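Local coordinates for interferon gamma (Paralichthys olivaceus, PDB 6F1E), which acts as a homodimeric cytokine that binds interferon gamma receptor 1, more weakly its receptor 1-like relative, and activates macrophages and neutrophils, at residues H119-G122 and D123-M126; K134-W137 and E138-W141; K57-G60 and Q61-Q65. One frame throughout, in Å; residues are numbered along the deposited sequence.

Interaction 1: H119-G122 and D123-M126; sequences HDLG and DIKM
The carboxylate of D123 lies flat beneath the carbonyl oxygen of H119, which sits almost squarely over one face of the group, with H119 O about equally far, 3.4 Å, from D123 CG and D123 OD1. The carbonyl oxygen and the acid oxygens are all acceptors, and no proton joins them. The first torsion brings it about: with chi1 at -84°, CG stands beside the backbone N of D123 and folds back over the last turn. The carboxylate of D120, which accepts a hydrogen bond from Q116 NE2, is nearby, its OD1 5.0 Å from OD2 of D123; two like charges at this spacing may make each acid slightly harder to deprotonate.

The peptide planes show how the helical pattern gives way. D123 N donates to D120 O at 3.0 Å. Next comes a weak bond of 3.4 Å from I124 N to L121 O. Both bonds span three residues.

On the apolar side, L121 and I124 run side by side and point the same way, and their branches touch at L121 CD2 and I124 CD1, 4.1 Å apart. I124 CD1 also reaches back to L121 CA at 3.8 Å. The methyl of M126, at the end of an extended chain, comes to 4.1 Å from L121 O. F32, V31 and K57 of the second subunit pack on L121, I124 and M126 respectively.

The whole is a helix C-terminus running into a linker, with an inverse gamma turn centred on K125, and it joins helix 109-122 to helix 129-137 within the intertwined dimer of the interferon gamma fold.

Interaction 2: K134-W137 and E138-W141; sequences KALW and ELQW
L136 and L139 meet one turn apart with their side chains set at a slant to each other, so that a single branch of each does the touching: L136 CD1 and L139 CD2 are 4.0 Å apart. Both leucines carry CG anti to the backbone N (L136 chi1 -166°), and the pair keeps to one side of the chain. W137 shares that first torsion but heads another way; its CB lies 3.3 Å from E138 N, while the indole extends outward and touches a crystal neighbour, which may contribute to its placement.

E138 turns differently. Its CG stands beside its own backbone N, and the chain then bends at chi2 (-145°), carrying the carboxylate back toward the preceding turn. CG passes 3.6 Å from K134 O, and a water molecule completes the link, donating one hydrogen to K134 O and the other to E138 OE2, the latter at 3.0 Å. A solvent molecule thus ties together two acceptors that could not pair directly.

In the main chain, E138 N donates to A135 O at 3.2 Å, and L139 N to L136 O at the same length but on a straighter path (171° at the hydrogen). These bonds reach back three residues, the mark of a local interruption in the regular helix. A135 O has a second partner, Y55 OH of the second subunit, so the carbonyl of A135, a buried residue, receives two bonds.

The interruption separates helix 129-137 from helix 139-149, and both lie against the partner chain. K134 NZ bonds to K29 O of the second subunit, while W137 packs on its R25, in helix 22-25, and Q140 on its N8, in helix 5-17.

Interaction 3: K57-G60 and Q61-Q65; sequences KLIG and QMLEQ
K57 and Q61 open the closing turns of an alpha helix, 41-64, in which successive N-H groups reach back four residues. Q61 N donates to K57 O at 3.1 Å. M62 N follows with L58 O at 2.9 Å, and L63 N with I59 O at 2.8 Å. The four-residue bonding persists to the end of the helix, and the run carries on from Q65 N to Q61 O.

Side chains lie over these carbonyls. M62 holds CG beside its backbone N, 3.5 Å from L58 O, and then bends at chi3 (79°), which turns the terminal methyl CE away from the preceding turn. I59 and L63 sit one turn apart and come together more loosely, with CG2 of I59 4.5 Å from CD1 of L63.

Farther out, the surroundings divide the helix into faces. I59 rests on I96 and L97, and L63 on L93 and N94, all of helix 89-107 in the same chain. L58 and M62 instead meet A135 and Q132 of the second subunit, and Q65 OE1 accepts a hydrogen bond from NE2 of that same Q132. Toward solvent, K57 NZ makes a salt bridge with E53 one turn earlier.

The last carbonyl of the first segment, that of G60, is shared. E64 N donates to it with an angle of 154° at the hydrogen, L63 N adds a weak second bond, and L63 CB packs 3.2 Å from the same G60 O.

Interaction 1 is a surface contact, whereas interactions 2 and 3 are partly buried. Only interaction 3 keeps the four-residue hydrogen bonding of an unbroken helix; the other two, at the ends of consecutive helices, fall back on three-residue bonds, with a carboxylate folded beneath a carbonyl in one and a water bridge in the other. Within a chain the centres of interactions 2 and 3 are 39 Å apart, yet the dimer brings these regions together: helix 41-64 of one subunit meets A135 of the other through L58, and M126 through K57. All three contacts therefore border the intertwined interface, each from a different element.

Interaction 1: H119-G122 and D123-M126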
loop_
_atom_site.group_PDB
_atom_site.type_symbol
_atom_site.label_atom_id
_atom_site.label_comp_id
_atom_site.label_asym_id
_atom_site.label_seq_id
_atom_site.Cartn_x
_atom_site.Cartn_y
_atom_site.Cartn_z
ATOM N N HIS A 119 -4.225 1.540 -1.565
ATOM C CA HIS A 119 -4.415 0.485 -2.562
ATOM C C HIS A 119 -5.027 1.093 -3.806
ATOM O O HIS A 119 -4.641 0.769 -4.938
ATOM C CB HIS A 119 -5.245 -0.677 -1.997
ATOM C CG HIS A 119 -4.486 -1.547 -1.030
ATOM N ND1 HIS A 119 -3.533 -1.050 -0.160
ATOM C CD2 HIS A 119 -4.544 -2.879 -0.793
ATOM C CE1 HIS A 119 -3.040 -2.033 0.571
ATOM N NE2 HIS A 119 -3.636 -3.153 0.206
ATOM N N ASP A 120 -5.944 2.019 -3.577
ATOM C CA ASP A 120 -6.575 2.760 -4.664
ATOM C C ASP A 120 -5.589 3.568 -5.550
ATOM O O ASP A 120 -5.648 3.453 -6.766
ATOM C CB ASP A 120 -7.740 3.624 -4.121
ATOM C CG ASP A 120 -9.004 2.776 -3.776
ATOM O OD1 ASP A 120 -9.096 1.580 -4.207
ATOM O OD2 ASP A 120 -9.895 3.327 -3.079
ATOM N N LEU A 121 -4.696 4.343 -4.938
ATOM C CA LEU A 121 -3.617 5.047 -5.637
ATOM C C LEU A 121 -2.790 4.106 -6.478
ATOM O O LEU A 121 -2.465 4.414 -7.627
ATOM C CB LEU A 121 -2.668 5.684 -4.631
ATOM C CG LEU A 121 -3.170 6.902 -3.887
ATOM C CD1 LEU A 121 -2.121 7.318 -2.865
ATOM C CD2 LEU A 121 -3.429 8.040 -4.847
ATOM N N GLY A 122 -2.458 2.960 -5.887
ATOM C CA GLY A 122 -1.752 1.875 -6.567
ATOM C C GLY A 122 -2.412 1.350 -7.839
ATOM O O GLY A 122 -1.741 0.809 -8.721
ATOM N N ASP A 123 -3.715 1.527 -7.948
ATOM C CA ASP A 123 -4.525 0.861 -8.964
ATOM C C ASP A 123 -4.866 1.792 -10.059
ATOM O O ASP A 123 -5.531 1.386 -11.006
ATOM C CB ASP A 123 -5.856 0.359 -8.346
ATOM C CG ASP A 123 -5.726 -0.996 -7.658
ATOM O OD1 ASP A 123 -4.589 -1.503 -7.404
ATOM O OD2 ASP A 123 -6.810 -1.555 -7.379
ATOM N N ILE A 124 -4.448 3.044 -9.956
ATOM C CA ILE A 124 -4.869 4.044 -10.947
ATOM C C ILE A 124 -4.394 3.628 -12.373
ATOM O O ILE A 124 -3.306 3.019 -12.524
ATOM C CB ILE A 124 -4.390 5.436 -10.498
ATOM C CG1 ILE A 124 -5.274 5.891 -9.325
ATOM C CG2 ILE A 124 -4.468 6.440 -11.644
ATOM C CD1 ILE A 124 -4.813 7.141 -8.583
ATOM N N LYS A 125 -5.218 3.883 -13.396
ATOM C CA LYS A 125 -4.838 3.528 -14.783
ATOM C C LYS A 125 -3.918 4.591 -15.346
ATOM O O LYS A 125 -4.353 5.531 -16.022
ATOM C CB LYS A 125 -6.049 3.378 -15.705
ATOM C CG LYS A 125 -7.094 2.386 -15.232
ATOM C CD LYS A 125 -6.549 0.976 -15.028
ATOM C CE LYS A 125 -7.678 0.079 -14.555
ATOM N NZ LYS A 125 -7.209 -1.323 -14.479
ATOM N N MET A 126 -2.630 4.401 -15.096
ATOM C CA MET A 126 -1.613 5.384 -15.435
ATOM C C MET A 126 -1.284 5.546 -16.918
ATOM O O MET A 126 -0.762 6.573 -17.331
ATOM C CB MET A 126 -0.374 5.055 -14.672
ATOM C CG MET A 126 -0.654 5.159 -13.199
ATOM S SD MET A 126 0.866 4.858 -12.366
ATOM C CE MET A 126 0.259 4.635 -10.694
#

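Interaction 2: K134-W137 and E138-W141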
loop_
_atom_site.group_PDB
_atom_site.type_symbol
_atom_site.label_atom_id
_atom_site.label_comp_id
_atom_site.label_asym_id
_atom_site.label_seq_id
_atom_site.Cartn_x
_atom_site.Cartn_y
_atom_site.Cartn_z
ATOM N N LYS A 134 -6.763 14.325 -15.576
ATOM C CA LYS A 134 -7.367 14.491 -14.268
ATOM C C LYS A 134 -6.290 14.590 -13.162
ATOM O O LYS A 134 -6.304 15.479 -12.332
ATOM C CB LYS A 134 -8.284 13.326 -13.980
ATOM C CG LYS A 134 -9.585 13.314 -14.760
ATOM C CD LYS A 134 -10.316 12.026 -14.424
ATOM C CE LYS A 134 -11.678 11.975 -15.077
ATOM N NZ LYS A 134 -12.489 10.858 -14.489
ATOM N N ALA A 135 -5.341 13.674 -13.177
ATOM C CA ALA A 135 -4.248 13.702 -12.206
ATOM C C ALA A 135 -3.445 14.983 -12.353
ATOM O O ALA A 135 -3.032 15.569 -11.356
ATOM C CB ALA A 135 -3.362 12.499 -12.401
ATOM N N LEU A 136 -3.255 15.420 -13.598
ATOM C CA LEU A 136 -2.480 16.617 -13.866
ATOM C C LEU A 136 -3.211 17.876 -13.396
ATOM O O LEU A 136 -2.585 18.836 -12.946
ATOM C CB LEU A 136 -2.114 16.722 -15.355
ATOM C CG LEU A 136 -1.024 17.757 -15.700
ATOM C CD1 LEU A 136 0.314 17.539 -14.977
ATOM C CD2 LEU A 136 -0.807 17.722 -17.195
ATOM N N TRP A 137 -4.534 17.850 -13.477
ATOM C CA TRP A 137 -5.388 18.925 -12.946
ATOM C C TRP A 137 -5.178 19.176 -11.459
ATOM O O TRP A 137 -5.467 20.272 -11.008
ATOM C CB TRP A 137 -6.840 18.550 -13.187
ATOM C CG TRP A 137 -7.872 19.480 -12.800
ATOM C CD1 TRP A 137 -8.499 19.519 -11.613
ATOM C CD2 TRP A 137 -8.492 20.485 -13.626
ATOM N NE1 TRP A 137 -9.451 20.519 -11.608
ATOM C CE2 TRP A 137 -9.472 21.118 -12.845
ATOM C CE3 TRP A 137 -8.303 20.917 -14.948
ATOM C CZ2 TRP A 137 -10.284 22.148 -13.346
ATOM C CZ3 TRP A 137 -9.121 21.926 -15.453
ATOM C CH2 TRP A 137 -10.093 22.536 -14.651
ATOM N N GLU A 138 -4.670 18.185 -10.717
ATOM C CA GLU A 138 -4.406 18.307 -9.266
ATOM C C GLU A 138 -2.925 18.482 -8.835
ATOM O O GLU A 138 -2.647 18.638 -7.621
ATOM C CB GLU A 138 -5.000 17.090 -8.522
ATOM C CG GLU A 138 -6.429 16.804 -8.941
ATOM C CD GLU A 138 -7.303 16.292 -7.826
ATOM O OE1 GLU A 138 -7.415 16.974 -6.792
ATOM O OE2 GLU A 138 -7.898 15.214 -7.989
ATOM N N LEU A 139 -1.993 18.475 -9.792
ATOM C CA LEU A 139 -0.566 18.408 -9.433
ATOM C C LEU A 139 -0.095 19.566 -8.519
ATOM O O LEU A 139 0.596 19.354 -7.495
ATOM C CB LEU A 139 0.307 18.299 -10.677
ATOM C CG LEU A 139 1.835 18.275 -10.445
ATOM C CD1 LEU A 139 2.283 17.441 -9.247
ATOM C CD2 LEU A 139 2.536 17.753 -11.698
ATOM N N GLN A 140 -0.493 20.782 -8.868
ATOM C CA GLN A 140 -0.093 21.980 -8.110
ATOM C C GLN A 140 -0.607 21.900 -6.672
ATOM O O GLN A 140 0.155 21.954 -5.705
ATOM C CB GLN A 140 -0.614 23.229 -8.819
ATOM C CG GLN A 140 -0.063 24.534 -8.293
ATOM C CD GLN A 140 -0.548 25.691 -9.138
ATOM O OE1 GLN A 140 -0.632 25.595 -10.380
ATOM N NE2 GLN A 140 -0.919 26.783 -8.474
ATOM N N TRP A 141 -1.908 21.702 -6.550
ATOM C CA TRP A 141 -2.530 21.587 -5.264
ATOM C C TRP A 141 -1.754 20.520 -4.504
ATOM O O TRP A 141 -1.320 20.762 -3.353
ATOM C CB TRP A 141 -4.029 21.212 -5.386
ATOM C CG TRP A 141 -4.757 21.432 -4.089
ATOM C CD1 TRP A 141 -5.448 22.547 -3.722
ATOM C CD2 TRP A 141 -4.793 20.553 -2.958
ATOM N NE1 TRP A 141 -5.932 22.409 -2.448
ATOM C CE2 TRP A 141 -5.541 21.194 -1.958
ATOM C CE3 TRP A 141 -4.257 19.287 -2.696
ATOM C CZ2 TRP A 141 -5.775 20.617 -0.717
ATOM C CZ3 TRP A 141 -4.505 18.695 -1.468
ATOM C CH2 TRP A 141 -5.251 19.368 -0.487
HETATM O O HOH W 1 -8.764 15.745 -10.827
#

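Interaction 3: K57-G60 and Q61-Q65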
loop_
_atom_site.group_PDB
_atom_site.type_symbol
_atom_site.label_atom_id
_atom_site.label_comp_id
_atom_site.label_asym_id
_atom_site.label_seq_id
_atom_site.Cartn_x
_atom_site.Cartn_y
_atom_site.Cartn_z
ATOM N N LYS A 57 -7.429 -12.287 2.151
ATOM C CA LYS A 57 -7.314 -12.695 0.732
ATOM C C LYS A 57 -6.886 -14.137 0.620
ATOM O O LYS A 57 -7.544 -14.923 -0.043
ATOM C CB LYS A 57 -6.276 -11.854 -0.034
ATOM C CG LYS A 57 -6.822 -10.736 -0.921
ATOM C CD LYS A 57 -7.064 -9.435 -0.159
ATOM C CE LYS A 57 -7.152 -8.228 -1.093
ATOM N NZ LYS A 57 -7.106 -6.948 -0.326
ATOM N N LEU A 58 -5.759 -14.460 1.256
ATOM C CA LEU A 58 -5.150 -15.768 1.149
ATOM C C LEU A 58 -6.171 -16.827 1.418
ATOM O O LEU A 58 -6.373 -17.749 0.615
ATOM C CB LEU A 58 -4.035 -15.969 2.196
ATOM C CG LEU A 58 -2.567 -15.830 1.839
ATOM C CD1 LEU A 58 -1.718 -16.163 3.042
ATOM C CD2 LEU A 58 -2.221 -16.758 0.688
ATOM N N ILE A 59 -6.789 -16.697 2.595
ATOM C CA ILE A 59 -7.632 -17.763 3.149
ATOM C C ILE A 59 -8.838 -17.943 2.245
ATOM O O ILE A 59 -9.168 -19.061 1.876
ATOM C CB ILE A 59 -7.986 -17.473 4.595
ATOM C CG1 ILE A 59 -6.681 -17.486 5.431
ATOM C CG2 ILE A 59 -8.985 -18.504 5.120
ATOM C CD1 ILE A 59 -6.763 -16.699 6.721
ATOM N N GLY A 60 -9.418 -16.832 1.814
ATOM C CA GLY A 60 -10.313 -16.806 0.646
ATOM C C GLY A 60 -9.904 -17.794 -0.426
ATOM O O GLY A 60 -10.573 -18.806 -0.601
ATOM N N GLN A 61 -8.769 -17.557 -1.088
ATOM C CA GLN A 61 -8.283 -18.468 -2.160
ATOM C C GLN A 61 -8.124 -19.919 -1.679
ATOM O O GLN A 61 -8.498 -20.851 -2.355
ATOM C CB GLN A 61 -6.962 -17.980 -2.766
ATOM C CG GLN A 61 -7.030 -16.628 -3.450
ATOM C CD GLN A 61 -8.080 -16.589 -4.536
ATOM O OE1 GLN A 61 -9.059 -15.817 -4.457
ATOM N NE2 GLN A 61 -7.909 -17.461 -5.546
ATOM N N MET A 62 -7.612 -20.106 -0.486
ATOM C CA MET A 62 -7.490 -21.436 0.039
ATOM C C MET A 62 -8.862 -22.092 0.131
ATOM O O MET A 62 -8.969 -23.297 -0.021
ATOM C CB MET A 62 -6.788 -21.411 1.407
ATOM C CG MET A 62 -5.310 -21.023 1.324
ATOM S SD MET A 62 -4.553 -20.690 2.919
ATOM C CE MET A 62 -4.229 -22.308 3.601
ATOM N N LEU A 63 -9.910 -21.312 0.380
ATOM C CA LEU A 63 -11.283 -21.843 0.312
ATOM C C LEU A 63 -11.765 -22.110 -1.128
ATOM O O LEU A 63 -12.426 -23.127 -1.365
ATOM C CB LEU A 63 -12.275 -20.942 1.039
ATOM C CG LEU A 63 -12.158 -20.930 2.571
ATOM C CD1 LEU A 63 -12.846 -19.688 3.191
ATOM C CD2 LEU A 63 -12.700 -22.239 3.143
ATOM N N GLU A 64 -11.447 -21.227 -2.079
ATOM C CA GLU A 64 -11.782 -21.485 -3.498
ATOM C C GLU A 64 -11.099 -22.745 -4.020
ATOM O O GLU A 64 -11.764 -23.608 -4.547
ATOM C CB GLU A 64 -11.469 -20.289 -4.403
ATOM C CG GLU A 64 -12.289 -19.051 -4.040
ATOM C CD GLU A 64 -12.503 -18.083 -5.205
ATOM O OE1 GLU A 64 -12.073 -16.908 -5.092
ATOM O OE2 GLU A 64 -13.109 -18.488 -6.227
ATOM N N GLN A 65 -9.795 -22.881 -3.800
ATOM C CA GLN A 65 -9.016 -24.050 -4.275
ATOM C C GLN A 65 -9.344 -25.371 -3.570
ATOM O O GLN A 65 -8.733 -26.400 -3.860
ATOM C CB GLN A 65 -7.501 -23.763 -4.201
ATOM C CG GLN A 65 -7.035 -22.863 -5.341
ATOM C CD GLN A 65 -5.843 -21.979 -4.999
ATOM O OE1 GLN A 65 -4.756 -22.464 -4.671
ATOM N NE2 GLN A 65 -6.044 -20.667 -5.102
#